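Local coordinates for beta sliding clamp (Caulobacter crescentus, PDB 5WCE), which forms a ring-shaped head-to-tail homodimer around DNA that probably tethers DNA polymerases and other proteins to it for processive replication, at residues L143-E157 and R210-S222. Residues are numbered along the deposited sequence; the frame is centred on the assembly and turned at random.
Sequences LIRLIDKTRFAISTE and RKTIAEARRLMES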
# COMPACT_ATOMS: atom_id res chain seq x y z
N LEU A 143 21.15 -0.80 19.18
CA LEU A 143 21.09 0.26 18.19
C LEU A 143 19.70 0.37 17.59
O LEU A 143 19.17 1.48 17.35
CB LEU A 143 22.19 0.06 17.14
CG LEU A 143 22.52 1.20 16.21
CD1 LEU A 143 22.81 2.44 17.03
CD2 LEU A 143 23.74 0.78 15.35
N ILE A 144 19.09 -0.80 17.36
CA ILE A 144 17.74 -0.87 16.82
C ILE A 144 16.78 -0.14 17.80
O ILE A 144 15.97 0.63 17.36
CB ILE A 144 17.27 -2.31 16.51
CG1 ILE A 144 17.89 -2.80 15.20
CG2 ILE A 144 15.72 -2.39 16.41
CD1 ILE A 144 17.65 -4.30 14.92
N ARG A 145 16.93 -0.38 19.08
CA ARG A 145 16.09 0.26 20.10
C ARG A 145 16.30 1.79 20.06
O ARG A 145 15.34 2.54 20.03
CB ARG A 145 16.34 -0.30 21.48
CG ARG A 145 15.63 0.42 22.62
CD ARG A 145 15.95 -0.17 23.97
NE ARG A 145 15.61 0.78 25.06
CZ ARG A 145 16.37 1.80 25.44
NH1 ARG A 145 17.53 2.09 24.82
NH2 ARG A 145 15.97 2.60 26.42
N LEU A 146 17.55 2.25 20.01
CA LEU A 146 17.81 3.69 19.93
C LEU A 146 17.07 4.35 18.81
O LEU A 146 16.49 5.45 18.99
CB LEU A 146 19.31 4.02 19.86
CG LEU A 146 20.22 3.72 21.06
CD1 LEU A 146 21.62 4.24 20.79
CD2 LEU A 146 19.69 4.28 22.39
N ILE A 147 17.07 3.70 17.64
CA ILE A 147 16.42 4.23 16.48
C ILE A 147 14.88 4.11 16.58
O ILE A 147 14.15 5.11 16.38
CB ILE A 147 16.96 3.58 15.17
CG1 ILE A 147 18.40 4.01 14.95
CG2 ILE A 147 16.11 3.97 13.98
CD1 ILE A 147 19.15 3.15 13.91
N ASP A 148 14.40 2.91 16.86
CA ASP A 148 12.94 2.69 16.86
C ASP A 148 12.19 3.52 17.93
O ASP A 148 11.06 3.96 17.70
CB ASP A 148 12.58 1.22 16.99
CG ASP A 148 12.89 0.40 15.69
OD1 ASP A 148 13.33 1.00 14.69
OD2 ASP A 148 12.74 -0.85 15.76
N LYS A 149 12.82 3.76 19.06
CA LYS A 149 12.27 4.63 20.11
C LYS A 149 12.19 6.11 19.77
O LYS A 149 11.48 6.84 20.44
CB LYS A 149 13.04 4.46 21.41
CG LYS A 149 13.01 3.07 22.02
CD LYS A 149 11.70 2.79 22.75
CE LYS A 149 11.81 1.51 23.53
NZ LYS A 149 10.46 1.08 23.98
N THR A 150 12.93 6.58 18.75
CA THR A 150 13.05 8.02 18.49
C THR A 150 12.74 8.49 17.07
O THR A 150 12.43 9.65 16.88
CB THR A 150 14.47 8.51 18.80
OG1 THR A 150 15.41 7.79 17.98
CG2 THR A 150 14.78 8.28 20.27
N ARG A 151 12.84 7.64 16.06
CA ARG A 151 12.96 8.18 14.69
C ARG A 151 11.65 8.80 14.18
O ARG A 151 11.67 9.69 13.36
CB ARG A 151 13.46 7.11 13.72
CG ARG A 151 12.45 6.13 13.30
CD ARG A 151 12.97 5.02 12.41
NE ARG A 151 12.98 5.38 11.02
CZ ARG A 151 12.83 4.51 10.01
NH1 ARG A 151 12.67 3.19 10.21
NH2 ARG A 151 12.84 4.99 8.78
N PHE A 152 10.53 8.38 14.76
CA PHE A 152 9.22 8.95 14.43
C PHE A 152 9.18 10.45 14.68
O PHE A 152 8.44 11.16 14.03
CB PHE A 152 8.10 8.24 15.23
CG PHE A 152 8.04 8.65 16.69
CD1 PHE A 152 8.81 8.00 17.65
CD2 PHE A 152 7.27 9.74 17.08
CE1 PHE A 152 8.80 8.41 18.99
CE2 PHE A 152 7.25 10.15 18.42
CZ PHE A 152 7.98 9.48 19.36
N ALA A 153 10.02 10.97 15.60
CA ALA A 153 10.00 12.37 15.91
C ALA A 153 10.93 13.24 15.04
O ALA A 153 10.97 14.47 15.23
CB ALA A 153 10.36 12.58 17.35
N ILE A 154 11.67 12.62 14.12
CA ILE A 154 12.55 13.40 13.24
C ILE A 154 11.67 14.07 12.22
O ILE A 154 10.75 13.45 11.71
CB ILE A 154 13.57 12.49 12.47
CG1 ILE A 154 14.52 11.77 13.46
CG2 ILE A 154 14.34 13.30 11.42
CD1 ILE A 154 15.35 10.68 12.80
N SER A 155 11.99 15.31 11.88
CA SER A 155 11.19 16.01 10.87
C SER A 155 11.34 15.33 9.52
O SER A 155 12.43 14.84 9.17
CB SER A 155 11.56 17.48 10.74
OG SER A 155 10.99 17.97 9.54
N THR A 156 10.23 15.28 8.77
CA THR A 156 10.22 14.70 7.43
C THR A 156 10.48 15.75 6.31
O THR A 156 10.40 15.43 5.15
CB THR A 156 8.87 14.02 7.16
OG1 THR A 156 7.86 14.98 7.36
CG2 THR A 156 8.62 12.87 8.11
N GLU A 157 10.77 16.99 6.68
CA GLU A 157 11.07 18.07 5.72
C GLU A 157 12.34 17.79 4.89
O GLU A 157 13.30 17.15 5.38
CB GLU A 157 11.26 19.39 6.49
CG GLU A 157 10.93 20.69 5.76
CD GLU A 157 9.43 20.95 5.60
OE1 GLU A 157 8.97 21.33 4.49
OE2 GLU A 157 8.70 20.78 6.61
N ARG A 210 18.01 11.94 8.34
CA ARG A 210 16.84 11.09 8.38
C ARG A 210 16.95 9.90 7.46
O ARG A 210 16.72 8.77 7.88
CB ARG A 210 15.56 11.91 8.08
CG ARG A 210 14.27 11.11 8.11
CD ARG A 210 13.07 11.93 7.64
NE ARG A 210 13.25 12.43 6.26
CZ ARG A 210 13.57 13.67 5.87
NH1 ARG A 210 13.73 14.70 6.71
NH2 ARG A 210 13.71 13.90 4.54
N LYS A 211 17.31 10.14 6.20
CA LYS A 211 17.40 9.03 5.25
C LYS A 211 18.49 8.04 5.65
O LYS A 211 18.36 6.84 5.46
CB LYS A 211 17.57 9.55 3.82
CG LYS A 211 17.71 8.41 2.80
CD LYS A 211 17.83 8.89 1.36
CE LYS A 211 18.15 7.73 0.42
NZ LYS A 211 18.39 8.27 -0.96
N THR A 212 19.60 8.55 6.17
CA THR A 212 20.69 7.68 6.63
C THR A 212 20.28 6.74 7.74
O THR A 212 20.62 5.57 7.74
CB THR A 212 21.90 8.55 7.11
OG1 THR A 212 22.33 9.42 6.01
CG2 THR A 212 23.04 7.65 7.62
N ILE A 213 19.53 7.27 8.70
CA ILE A 213 18.94 6.45 9.78
C ILE A 213 18.04 5.36 9.18
O ILE A 213 18.12 4.23 9.60
CB ILE A 213 18.21 7.34 10.81
CG1 ILE A 213 19.23 8.15 11.61
CG2 ILE A 213 17.26 6.51 11.69
CD1 ILE A 213 20.18 7.33 12.45
N ALA A 214 17.24 5.71 8.19
CA ALA A 214 16.30 4.80 7.61
C ALA A 214 17.04 3.64 6.93
O ALA A 214 16.72 2.47 7.14
CB ALA A 214 15.39 5.51 6.63
N GLU A 215 18.07 3.99 6.16
CA GLU A 215 18.84 3.01 5.43
C GLU A 215 19.67 2.17 6.37
O GLU A 215 19.73 0.94 6.20
CB GLU A 215 19.71 3.69 4.35
CG GLU A 215 18.89 4.33 3.23
CD GLU A 215 17.98 3.32 2.57
OE1 GLU A 215 18.51 2.27 2.20
OE2 GLU A 215 16.73 3.52 2.51
N ALA A 216 20.29 2.79 7.39
CA ALA A 216 20.97 2.01 8.43
C ALA A 216 20.06 1.03 9.16
O ALA A 216 20.43 -0.13 9.41
CB ALA A 216 21.70 2.94 9.46
N ARG A 217 18.87 1.51 9.50
CA ARG A 217 17.92 0.69 10.21
C ARG A 217 17.50 -0.51 9.33
O ARG A 217 17.38 -1.61 9.84
CB ARG A 217 16.68 1.54 10.58
CG ARG A 217 15.57 0.77 11.32
CD ARG A 217 16.07 0.14 12.61
NE ARG A 217 14.99 -0.62 13.20
CZ ARG A 217 14.69 -1.88 12.94
NH1 ARG A 217 15.39 -2.58 12.07
NH2 ARG A 217 13.68 -2.48 13.58
N ARG A 218 17.31 -0.29 8.03
CA ARG A 218 17.01 -1.40 7.09
C ARG A 218 18.11 -2.46 7.08
O ARG A 218 17.86 -3.65 7.26
CB ARG A 218 16.77 -0.82 5.68
CG ARG A 218 16.16 -1.81 4.72
CD ARG A 218 16.09 -1.32 3.26
NE ARG A 218 15.74 0.10 3.13
CZ ARG A 218 14.51 0.64 3.17
NH1 ARG A 218 13.38 -0.09 3.32
NH2 ARG A 218 14.40 1.95 3.04
N LEU A 219 19.36 -2.01 6.95
CA LEU A 219 20.50 -2.92 6.99
C LEU A 219 20.67 -3.65 8.31
O LEU A 219 21.14 -4.82 8.36
CB LEU A 219 21.79 -2.17 6.62
CG LEU A 219 21.83 -1.71 5.15
CD1 LEU A 219 22.95 -0.71 4.85
CD2 LEU A 219 21.98 -2.88 4.16
N MET A 220 20.32 -2.97 9.41
CA MET A 220 20.28 -3.64 10.71
C MET A 220 19.37 -4.84 10.76
O MET A 220 19.63 -5.71 11.57
CB MET A 220 19.84 -2.67 11.80
CG MET A 220 20.98 -1.81 12.24
SD MET A 220 20.44 -0.54 13.37
CE MET A 220 21.39 0.83 12.70
N GLU A 221 18.32 -4.90 9.93
CA GLU A 221 17.42 -6.07 9.96
C GLU A 221 18.16 -7.37 9.57
O GLU A 221 17.79 -8.42 10.07
CB GLU A 221 16.13 -5.87 9.17
CG GLU A 221 14.94 -6.56 9.85
CD GLU A 221 14.39 -5.80 11.05
OE1 GLU A 221 13.41 -5.06 10.89
OE2 GLU A 221 14.93 -5.90 12.17
N SER A 222 19.22 -7.28 8.75
CA SER A 222 20.01 -8.45 8.31
C SER A 222 21.39 -8.56 8.99
O SER A 222 22.19 -9.42 8.58
CB SER A 222 20.26 -8.35 6.80
OG SER A 222 19.09 -8.14 6.01
O HOH W 1 14.30 1.65 7.77
O HOH W 2 14.53 7.77 9.41
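Met220 and Ile147 meet end to end where the contact is tightest: Met220 CE presses on Ile147 CD1 at 3.4 Å, closer than usual for two carbons, and Leu143 CD2 packs against the same Met220 methyl. On the other branch of Ile147, CG2 lies against Ile213 CG2 (3.6 Å). These residues belong to two helices of the central domain, 140-148 and 210-220, whose segment axes approach to 10.5 Å and run roughly antiparallel (142° between N-to-C directions); as in the other domains of this family, the helix pair is backed by β-sheet, here with Phe240 of strand 235-240 against Met220. Toward solvent the packing turns polar. The Arg217 chain turns at chi2 (59°), which lays the NE edge of its guanidinium along the Asp148 carboxylate, NE to OD1 at 2.8 Å and NH2 to OD2 at 2.9 Å, while Ile144 CG2 covers one guanidinium face. A leucine in place of Arg217 would probably leave the Asp148 carboxylate without its charged mate and Ile144 CG2 without that flat surface. Arg151 NH2 lies 3.4 Å from Ala214 CB; its polar links run through two waters, NE to the Arg210 carbonyl and, weakly, NH1 to that of Ala214. Beyond it, Arg210 NH1 reaches both Ser155 O and Glu157 O at 2.8 Å, each bond tilted from the guanidinium plane.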